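Sulfur oxidation protein soxB (Thermus thermophilus, PDB 2WDD) probably hydrolyses the sulfur-sulfur bond of a cysteine S-thiosulfonate in the Sox sulfur oxidation pathway, with a two-manganese centre at its core. Local coordinates at residues Val161-Trp166 against Ala217-Val222; Phe34-Gly39 against Gly130-Thr135. All coordinates share one frame; numbering follows the deposited sequence.

Contact 1 (Val161-Trp166 against Ala217-Val222); sequences VSHWEW and ASYPYV. With MN (manganese (II) ion), chain H.
His-163 and Tyr-219 meet at the dinuclear manganese site of a metallophosphoesterase-type domain, the catalytic module expected of the 5'-nucleotidase family. His-163 ND1 binds one manganese at 2.2 Å, and Asp-132, His-263 and His-286 supply further ligands to that ion. The ring's other nitrogen, NE2, is hydrogen-bonded to His-226, so both nitrogens are engaged and the rotation of the imidazole is fixed. Each side chain carries its CG anti to its own backbone N (chi1 170° for His-163), and the two run side by side in the same direction. Tyr-219 CD2 sits over the centre of the imidazole, 3.3 Å above its plane, while CD1 of Trp-164 covers the opposite face nearer the rim. The centroids of the His-163 and Tyr-219 rings are 4.2 Å apart, and the rings are inclined to each other, with 35° between their planes. An alanine in place of Tyr-219 would keep the CB contact but lose the atoms over this face, and would probably give the metal-binding imidazole more freedom to tilt.

The backbones are joined beside the rings: Tyr-219 N donates to Ser-162 O at 3.0 Å, nearly in line with the carbonyl (C=O...N 169°). Next to this bond the hydroxyls of Ser-162 and Ser-218 share a hydrogen bond, OG to OG 2.7 Å, and Ser-218 OG has a second partner in Ser-186. Trp-166 NE1 also donates to Ser-162 OG, at 2.8 Å and close to the indole plane, which ties Trp-166, in the 3-10 segment, back to the serine pair. At the end of the type I turn from Tyr-219 to Val-222, Val-222 places CG1 against Trp-166 CB and CG2 4.1 Å from His-163 CD2.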
ATOM      1  N   VAL A 161      -1.086  12.265   6.175  1.00  8.66           N
ATOM      2  CA  VAL A 161       0.278  11.974   6.574  1.00  7.60           C
ATOM      3  C   VAL A 161       0.995  11.480   5.309  1.00 10.64           C
ATOM      4  O   VAL A 161       0.430  11.567   4.206  1.00 10.27           O
ATOM      5  CB  VAL A 161       0.391  11.028   7.776  1.00 11.23           C
ATOM      6  CG1 VAL A 161      -0.226  11.694   9.014  1.00 11.35           C
ATOM      7  CG2 VAL A 161      -0.261   9.678   7.501  1.00 11.41           C
ATOM      8  N   SER A 162       2.220  10.981   5.445  1.00  9.31           N
ATOM      9  CA  SER A 162       2.962  10.663   4.232  1.00  8.74           C
ATOM     10  C   SER A 162       3.931   9.494   4.249  1.00 10.76           C
ATOM     11  O   SER A 162       4.343   9.006   5.291  1.00  9.79           O
ATOM     12  CB  SER A 162       3.769  11.905   3.849  1.00 10.97           C
ATOM     13  OG  SER A 162       4.866  12.064   4.745  1.00 10.93           O
ATOM     14  N   HIS A 163       4.315   9.105   3.036  1.00  8.76           N
ATOM     15  CA  HIS A 163       5.343   8.113   2.785  1.00  7.76           C
ATOM     16  C   HIS A 163       5.864   8.295   1.355  1.00 10.21           C
ATOM     17  O   HIS A 163       6.849   9.026   1.142  1.00  9.94           O
ATOM     18  CB  HIS A 163       4.885   6.681   3.042  1.00  7.85           C
ATOM     19  CG  HIS A 163       5.860   5.650   2.551  1.00  9.25           C
ATOM     20  ND1 HIS A 163       5.514   4.329   2.366  1.00 10.14           N
ATOM     21  CD2 HIS A 163       7.153   5.758   2.156  1.00  9.24           C
ATOM     22  CE1 HIS A 163       6.554   3.663   1.893  1.00  9.58           C
ATOM     23  NE2 HIS A 163       7.561   4.510   1.748  1.00  9.58           N
ATOM     24  N   TRP A 164       5.186   7.695   0.370  1.00  8.92           N
ATOM     25  CA  TRP A 164       5.645   7.793  -1.025  1.00  8.84           C
ATOM     26  C   TRP A 164       5.611   9.198  -1.597  1.00 11.43           C
ATOM     27  O   TRP A 164       6.238   9.468  -2.613  1.00 10.83           O
ATOM     28  CB  TRP A 164       4.891   6.825  -1.945  1.00  8.18           C
ATOM     29  CG  TRP A 164       5.438   5.426  -1.888  1.00  8.36           C
ATOM     30  CD1 TRP A 164       5.113   4.448  -0.986  1.00 10.87           C
ATOM     31  CD2 TRP A 164       6.350   4.834  -2.809  1.00  8.00           C
ATOM     32  NE1 TRP A 164       5.811   3.293  -1.263  1.00  9.87           N
ATOM     33  CE2 TRP A 164       6.577   3.508  -2.384  1.00 10.90           C
ATOM     34  CE3 TRP A 164       7.034   5.313  -3.933  1.00  9.38           C
ATOM     35  CZ2 TRP A 164       7.472   2.659  -3.038  1.00 10.69           C
ATOM     36  CZ3 TRP A 164       7.911   4.457  -4.585  1.00 10.69           C
ATOM     37  CH2 TRP A 164       8.122   3.152  -4.133  1.00 11.08           C
ATOM     38  N   GLU A 165       4.885  10.094  -0.936  1.00  8.79           N
ATOM     39  CA  GLU A 165       4.820  11.489  -1.351  1.00  9.03           C
ATOM     40  C   GLU A 165       6.234  12.032  -1.550  1.00 11.17           C
ATOM     41  O   GLU A 165       6.502  12.805  -2.482  1.00 10.04           O
ATOM     42  CB  GLU A 165       4.175  12.294  -0.218  1.00 10.15           C
ATOM     43  CG  GLU A 165       2.647  12.291  -0.227  1.00 12.17           C
ATOM     44  CD  GLU A 165       2.004  10.937   0.080  1.00 11.02           C
ATOM     45  OE1 GLU A 165       2.587  10.139   0.851  1.00 10.90           O
ATOM     46  OE2 GLU A 165       0.866  10.736  -0.402  1.00 12.41           O
ATOM     47  N   TRP A 166       7.135  11.634  -0.661  1.00  9.72           N
ATOM     48  CA  TRP A 166       8.499  12.137  -0.716  1.00 10.11           C
ATOM     49  C   TRP A 166       9.305  11.738  -1.939  1.00 12.07           C
ATOM     50  O   TRP A 166      10.385  12.286  -2.153  1.00 11.48           O
ATOM     51  CB  TRP A 166       9.242  11.813   0.569  1.00 10.17           C
ATOM     52  CG  TRP A 166       8.591  12.502   1.733  1.00 11.11           C
ATOM     53  CD1 TRP A 166       7.659  11.970   2.576  1.00 13.76           C
ATOM     54  CD2 TRP A 166       8.701  13.889   2.077  1.00 10.86           C
ATOM     55  NE1 TRP A 166       7.196  12.936   3.443  1.00 12.87           N
ATOM     56  CE2 TRP A 166       7.825  14.122   3.161  1.00 13.66           C
ATOM     57  CE3 TRP A 166       9.464  14.956   1.587  1.00 12.20           C
ATOM     58  CZ2 TRP A 166       7.715  15.367   3.785  1.00 13.02           C
ATOM     59  CZ3 TRP A 166       9.328  16.199   2.187  1.00 13.63           C
ATOM     60  CH2 TRP A 166       8.470  16.390   3.282  1.00 13.89           C
ATOM     61  N   ALA A 217       1.656  10.556  11.994  1.00  9.75           N
ATOM     62  CA  ALA A 217       2.956   9.889  11.929  1.00  9.66           C
ATOM     63  C   ALA A 217       3.227   9.456  10.497  1.00 11.90           C
ATOM     64  O   ALA A 217       2.416   8.757   9.894  1.00 10.77           O
ATOM     65  CB  ALA A 217       3.018   8.691  12.857  1.00 10.94           C
ATOM     66  N   SER A 218       4.332   9.937   9.936  1.00  9.43           N
ATOM     67  CA  SER A 218       4.739   9.529   8.592  1.00  9.05           C
ATOM     68  C   SER A 218       5.659   8.304   8.673  1.00 11.96           C
ATOM     69  O   SER A 218       6.201   7.976   9.728  1.00 11.19           O
ATOM     70  CB  SER A 218       5.437  10.679   7.869  1.00 10.65           C
ATOM     71  OG  SER A 218       4.483  11.620   7.420  1.00 12.76           O
ATOM     72  N   TYR A 219       5.838   7.622   7.548  1.00 10.43           N
ATOM     73  CA  TYR A 219       6.646   6.403   7.521  1.00  9.62           C
ATOM     74  C   TYR A 219       8.056   6.678   8.027  1.00 12.70           C
ATOM     75  O   TYR A 219       8.736   7.560   7.511  1.00 12.13           O
ATOM     76  CB  TYR A 219       6.713   5.877   6.090  1.00 10.08           C
ATOM     77  CG  TYR A 219       7.345   4.511   5.957  1.00  9.81           C
ATOM     78  CD1 TYR A 219       6.885   3.429   6.697  1.00 10.21           C
ATOM     79  CD2 TYR A 219       8.356   4.290   5.034  1.00 10.85           C
ATOM     80  CE1 TYR A 219       7.451   2.172   6.564  1.00 10.43           C
ATOM     81  CE2 TYR A 219       8.923   3.028   4.884  1.00 11.50           C
ATOM     82  CZ  TYR A 219       8.459   1.978   5.634  1.00 14.72           C
ATOM     83  OH  TYR A 219       9.021   0.721   5.468  1.00 15.33           O
ATOM     84  N   PRO A 220       8.524   5.903   9.018  1.00 10.36           N
ATOM     85  CA  PRO A 220       9.854   6.177   9.596  1.00 10.32           C
ATOM     86  C   PRO A 220      11.051   5.725   8.768  1.00 14.03           C
ATOM     87  O   PRO A 220      12.192   6.105   9.067  1.00 13.28           O
ATOM     88  CB  PRO A 220       9.832   5.411  10.924  1.00 12.66           C
ATOM     89  CG  PRO A 220       8.765   4.376  10.763  1.00 16.53           C
ATOM     90  CD  PRO A 220       7.736   4.971   9.850  1.00 11.63           C
ATOM     91  N   TYR A 221      10.806   4.916   7.743  1.00 10.92           N
ATOM     92  CA  TYR A 221      11.902   4.353   6.966  1.00 10.95           C
ATOM     93  C   TYR A 221      12.067   4.911   5.561  1.00 14.85           C
ATOM     94  O   TYR A 221      12.623   4.255   4.677  1.00 14.48           O
ATOM     95  CB  TYR A 221      11.802   2.829   6.964  1.00 12.61           C
ATOM     96  CG  TYR A 221      11.635   2.263   8.356  1.00 14.32           C
ATOM     97  CD1 TYR A 221      12.632   2.416   9.313  1.00 16.75           C
ATOM     98  CD2 TYR A 221      10.465   1.618   8.731  1.00 14.94           C
ATOM     99  CE1 TYR A 221      12.477   1.912  10.597  1.00 17.57           C
ATOM    100  CE2 TYR A 221      10.310   1.094  10.007  1.00 15.77           C
ATOM    101  CZ  TYR A 221      11.320   1.246  10.933  1.00 22.99           C
ATOM    102  OH  TYR A 221      11.164   0.751  12.210  1.00 23.03           O
ATOM    103  N   VAL A 222      11.618   6.141   5.360  1.00 12.41           N
ATOM    104  CA  VAL A 222      11.740   6.772   4.053  1.00 12.84           C
ATOM    105  C   VAL A 222      13.181   6.823   3.546  1.00 15.94           C
ATOM    106  O   VAL A 222      13.432   6.647   2.353  1.00 14.59           O
ATOM    107  CB  VAL A 222      11.092   8.181   4.055  1.00 17.19           C
ATOM    108  CG1 VAL A 222      11.226   8.844   2.693  1.00 17.44           C
ATOM    109  CG2 VAL A 222       9.619   8.103   4.470  1.00 17.25           C
TER
HETATM  110 MN    MN H1581       3.568   3.246   2.552  0.90  7.88          MN
HETATM  111  O   HOH W   1       2.568   1.581   1.717  0.75  7.96           O

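Contact 2 (Phe34-Gly39 against Gly130-Thr135). With MN (manganese (II) ion), chain G; MN (manganese (II) ion), chain H.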
ATOM      1  N   PHE A  34      -9.420   6.859   4.642  1.00  9.46           N
ATOM      2  CA  PHE A  34      -8.917   6.025   3.556  1.00  9.82           C
ATOM      3  C   PHE A  34      -7.411   6.237   3.542  1.00 11.53           C
ATOM      4  O   PHE A  34      -6.914   7.224   4.083  1.00 10.38           O
ATOM      5  CB  PHE A  34      -9.545   6.373   2.206  1.00 11.27           C
ATOM      6  CG  PHE A  34      -9.194   7.745   1.709  1.00 11.64           C
ATOM      7  CD1 PHE A  34      -8.151   7.935   0.809  1.00 13.78           C
ATOM      8  CD2 PHE A  34      -9.898   8.854   2.158  1.00 13.46           C
ATOM      9  CE1 PHE A  34      -7.828   9.214   0.353  1.00 13.67           C
ATOM     10  CE2 PHE A  34      -9.565  10.136   1.723  1.00 15.68           C
ATOM     11  CZ  PHE A  34      -8.540  10.310   0.800  1.00 13.51           C
ATOM     12  N   SER A  35      -6.675   5.298   2.969  1.00  8.96           N
ATOM     13  CA  SER A  35      -5.227   5.421   2.951  1.00  8.58           C
ATOM     14  C   SER A  35      -4.690   4.662   1.755  1.00  9.52           C
ATOM     15  O   SER A  35      -5.374   3.808   1.170  1.00  9.03           O
ATOM     16  CB  SER A  35      -4.631   4.832   4.236  1.00 11.02           C
ATOM     17  OG  SER A  35      -3.245   5.112   4.364  1.00 11.62           O
ATOM     18  N   ASP A  36      -3.460   4.979   1.395  1.00  7.34           N
ATOM     19  CA  ASP A  36      -2.784   4.238   0.347  1.00  6.92           C
ATOM     20  C   ASP A  36      -3.510   4.172  -0.992  1.00 10.34           C
ATOM     21  O   ASP A  36      -3.454   3.159  -1.703  1.00  8.51           O
ATOM     22  CB  ASP A  36      -2.418   2.842   0.861  1.00  8.96           C
ATOM     23  CG  ASP A  36      -1.431   2.904   2.026  1.00 10.38           C
ATOM     24  OD1 ASP A  36      -0.212   2.977   1.791  1.00 10.65           O
ATOM     25  OD2 ASP A  36      -1.885   3.010   3.180  1.00 10.27           O
ATOM     26  N   LEU A  37      -4.136   5.286  -1.365  1.00  8.50           N
ATOM     27  CA  LEU A  37      -4.813   5.384  -2.660  1.00  8.51           C
ATOM     28  C   LEU A  37      -3.827   5.174  -3.812  1.00  9.48           C
ATOM     29  O   LEU A  37      -4.210   4.683  -4.870  1.00  9.63           O
ATOM     30  CB  LEU A  37      -5.463   6.760  -2.789  1.00  9.48           C
ATOM     31  CG  LEU A  37      -6.261   7.074  -4.055  1.00 13.55           C
ATOM     32  CD1 LEU A  37      -7.432   6.133  -4.242  1.00 14.11           C
ATOM     33  CD2 LEU A  37      -6.748   8.506  -4.017  1.00 14.83           C
ATOM     34  N   HIS A  38      -2.587   5.610  -3.619  1.00  8.08           N
ATOM     35  CA  HIS A  38      -1.559   5.464  -4.640  1.00  7.30           C
ATOM     36  C   HIS A  38      -2.032   5.996  -5.995  1.00 10.22           C
ATOM     37  O   HIS A  38      -1.899   5.349  -7.042  1.00  9.46           O
ATOM     38  CB  HIS A  38      -1.056   4.031  -4.710  1.00  7.27           C
ATOM     39  CG  HIS A  38      -0.134   3.665  -3.584  1.00  8.35           C
ATOM     40  ND1 HIS A  38       1.195   4.040  -3.550  1.00  9.28           N
ATOM     41  CD2 HIS A  38      -0.360   2.976  -2.437  1.00  8.81           C
ATOM     42  CE1 HIS A  38       1.761   3.550  -2.461  1.00  8.31           C
ATOM     43  NE2 HIS A  38       0.832   2.922  -1.758  1.00  8.17           N
ATOM     44  N   GLY A  39      -2.591   7.203  -5.939  1.00 10.35           N
ATOM     45  CA  GLY A  39      -3.043   7.962  -7.092  1.00 10.31           C
ATOM     46  C   GLY A  39      -4.034   7.309  -8.036  1.00 12.77           C
ATOM     47  O   GLY A  39      -4.198   7.760  -9.177  1.00 13.00           O
ATOM     48  N   GLY A 130      -4.603   8.622   5.032  1.00  9.45           N
ATOM     49  CA  GLY A 130      -3.428   8.010   5.623  1.00  9.38           C
ATOM     50  C   GLY A 130      -2.125   8.066   4.841  1.00 12.51           C
ATOM     51  O   GLY A 130      -1.129   7.507   5.302  1.00 12.00           O
ATOM     52  N   GLY A 131      -2.095   8.755   3.703  1.00 10.35           N
ATOM     53  CA  GLY A 131      -0.850   8.890   2.953  1.00  9.91           C
ATOM     54  C   GLY A 131      -0.673   7.855   1.852  1.00 11.75           C
ATOM     55  O   GLY A 131      -1.504   6.966   1.679  1.00 10.43           O
ATOM     56  N   ASP A 132       0.428   7.968   1.111  1.00  9.17           N
ATOM     57  CA  ASP A 132       0.658   7.166  -0.100  1.00  8.42           C
ATOM     58  C   ASP A 132      -0.493   7.481  -1.031  1.00 11.66           C
ATOM     59  O   ASP A 132      -1.126   6.592  -1.599  1.00 12.12           O
ATOM     60  CB  ASP A 132       0.734   5.667   0.182  1.00 10.01           C
ATOM     61  CG  ASP A 132       2.122   5.231   0.600  1.00 10.01           C
ATOM     62  OD1 ASP A 132       3.020   6.095   0.673  1.00 10.66           O
ATOM     63  OD2 ASP A 132       2.323   4.031   0.851  1.00  9.51           O
ATOM     64  N   THR A 133      -0.780   8.772  -1.152  1.00  9.74           N
ATOM     65  CA  THR A 133      -1.894   9.236  -1.947  1.00  9.35           C
ATOM     66  C   THR A 133      -1.457   9.822  -3.286  1.00 10.88           C
ATOM     67  O   THR A 133      -2.080   9.572  -4.312  1.00  9.70           O
ATOM     68  CB  THR A 133      -2.662  10.327  -1.166  1.00 14.62           C
ATOM     69  OG1 THR A 133      -2.953   9.851   0.152  1.00 17.92           O
ATOM     70  CG2 THR A 133      -3.954  10.721  -1.889  1.00 13.34           C
ATOM     71  N   TRP A 134      -0.439  10.671  -3.236  1.00 10.94           N
ATOM     72  CA  TRP A 134      -0.050  11.484  -4.384  1.00 10.63           C
ATOM     73  C   TRP A 134       0.650  10.829  -5.547  1.00 13.48           C
ATOM     74  O   TRP A 134       0.783  11.446  -6.615  1.00 13.02           O
ATOM     75  CB  TRP A 134       0.854  12.630  -3.924  1.00  9.68           C
ATOM     76  CG  TRP A 134       0.233  13.601  -2.962  1.00 10.72           C
ATOM     77  CD1 TRP A 134      -1.093  13.714  -2.617  1.00 13.27           C
ATOM     78  CD2 TRP A 134       0.913  14.670  -2.304  1.00 10.77           C
ATOM     79  NE1 TRP A 134      -1.265  14.770  -1.748  1.00 12.94           N
ATOM     80  CE2 TRP A 134      -0.049  15.375  -1.544  1.00 13.96           C
ATOM     81  CE3 TRP A 134       2.251  15.066  -2.235  1.00 11.93           C
ATOM     82  CZ2 TRP A 134       0.297  16.447  -0.721  1.00 13.39           C
ATOM     83  CZ3 TRP A 134       2.591  16.144  -1.436  1.00 13.44           C
ATOM     84  CH2 TRP A 134       1.612  16.826  -0.693  1.00 14.08           C
ATOM     85  N   THR A 135       1.173   9.630  -5.313  1.00  9.20           N
ATOM     86  CA  THR A 135       2.049   8.980  -6.268  1.00  8.68           C
ATOM     87  C   THR A 135       1.536   7.686  -6.858  1.00 11.92           C
ATOM     88  O   THR A 135       0.504   7.149  -6.435  1.00 12.13           O
ATOM     89  CB  THR A 135       3.403   8.715  -5.566  1.00 11.63           C
ATOM     90  OG1 THR A 135       3.167   8.002  -4.339  1.00 10.61           O
ATOM     91  CG2 THR A 135       4.094  10.038  -5.227  1.00 12.04           C
TER
HETATM   92 MN    MN G1580       1.136   2.241   0.359  0.90  8.37          MN
HETATM   93 MN    MN H1581       3.568   3.246   2.552  0.90  7.88          MN
HETATM   94  O   HOH W   2      -4.520   7.685   0.288  1.00 13.06           O
HETATM   95  O   HOH W   1       2.568   1.581   1.717  0.75  7.96           O
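Asp-36 and Asp-132 extend side by side in the same direction, yet their carboxylate planes are turned 84° apart. Asp-36 OD1 and Asp-132 OD2 still come within 2.9 Å of each other, a close approach of two acceptors, because both bind the manganese of chain G. Asp-132 OD2 also binds the manganese of chain H, 2.2 Å away, and so bridges the two ions. His-38 runs alongside Asp-132 with ring and carboxylate planes 50° apart: NE2 reaches the chain G metal, and Asp-132 CB lies over one ring face, 3.7 Å from the ring centroid, as a CH-pi contact. Asn-136 OD1 accepts from the far nitrogen, His-38 ND1, and the backbone N of Trp-164 meets Asp-132 OD1, so second-shell bonds hold both ligands, while His-288 completes the protein ligands of the chain G ion.

Ser-35 OG, anti to its backbone N (chi1 -171°), donates to Asp-36 OD2 from above the carboxylate plane. A beta carbon on Gly-130 would come within 2.2 Å of that hydroxyl, Ser-35 OG. Backbone bonds keep the ligands in step: Asp-36 N to Gly-131 O at 2.8 Å and His-38 N to Asp-132 O at 2.7 Å. Water 2 accepts from Leu-37 N and donates to Thr-133 OG1, whose hydroxyl also pairs with Asp-129.

The two loops leave neighbouring parallel strands, 29-34 and 124-129, with helix 104-120 packed on Phe-34 and Leu-37 and helix 146-155 on Leu-37 and Thr-133.

How the contacts relate
From the N terminus, strand 29-34 runs into the first half of contact 2, which closes some ninety residues later, after helix 104-120 and strand 124-129. Contact 1 opens only after that, behind strand 159-160, and closes beyond strand 210-217, so the loops are in series and neither nest nor cross. Contact 2 joins the ends of adjacent strands in one mixed sheet, whereas contact 1 carries that sheet over to the second one, which contains strand 210-217. Their centres lie 11 Å apart. The shared manganese of chain H and water 1 connect them, as does a probable hydrogen bond of 2.7 Å between Glu-165 OE2 and Thr-133 N.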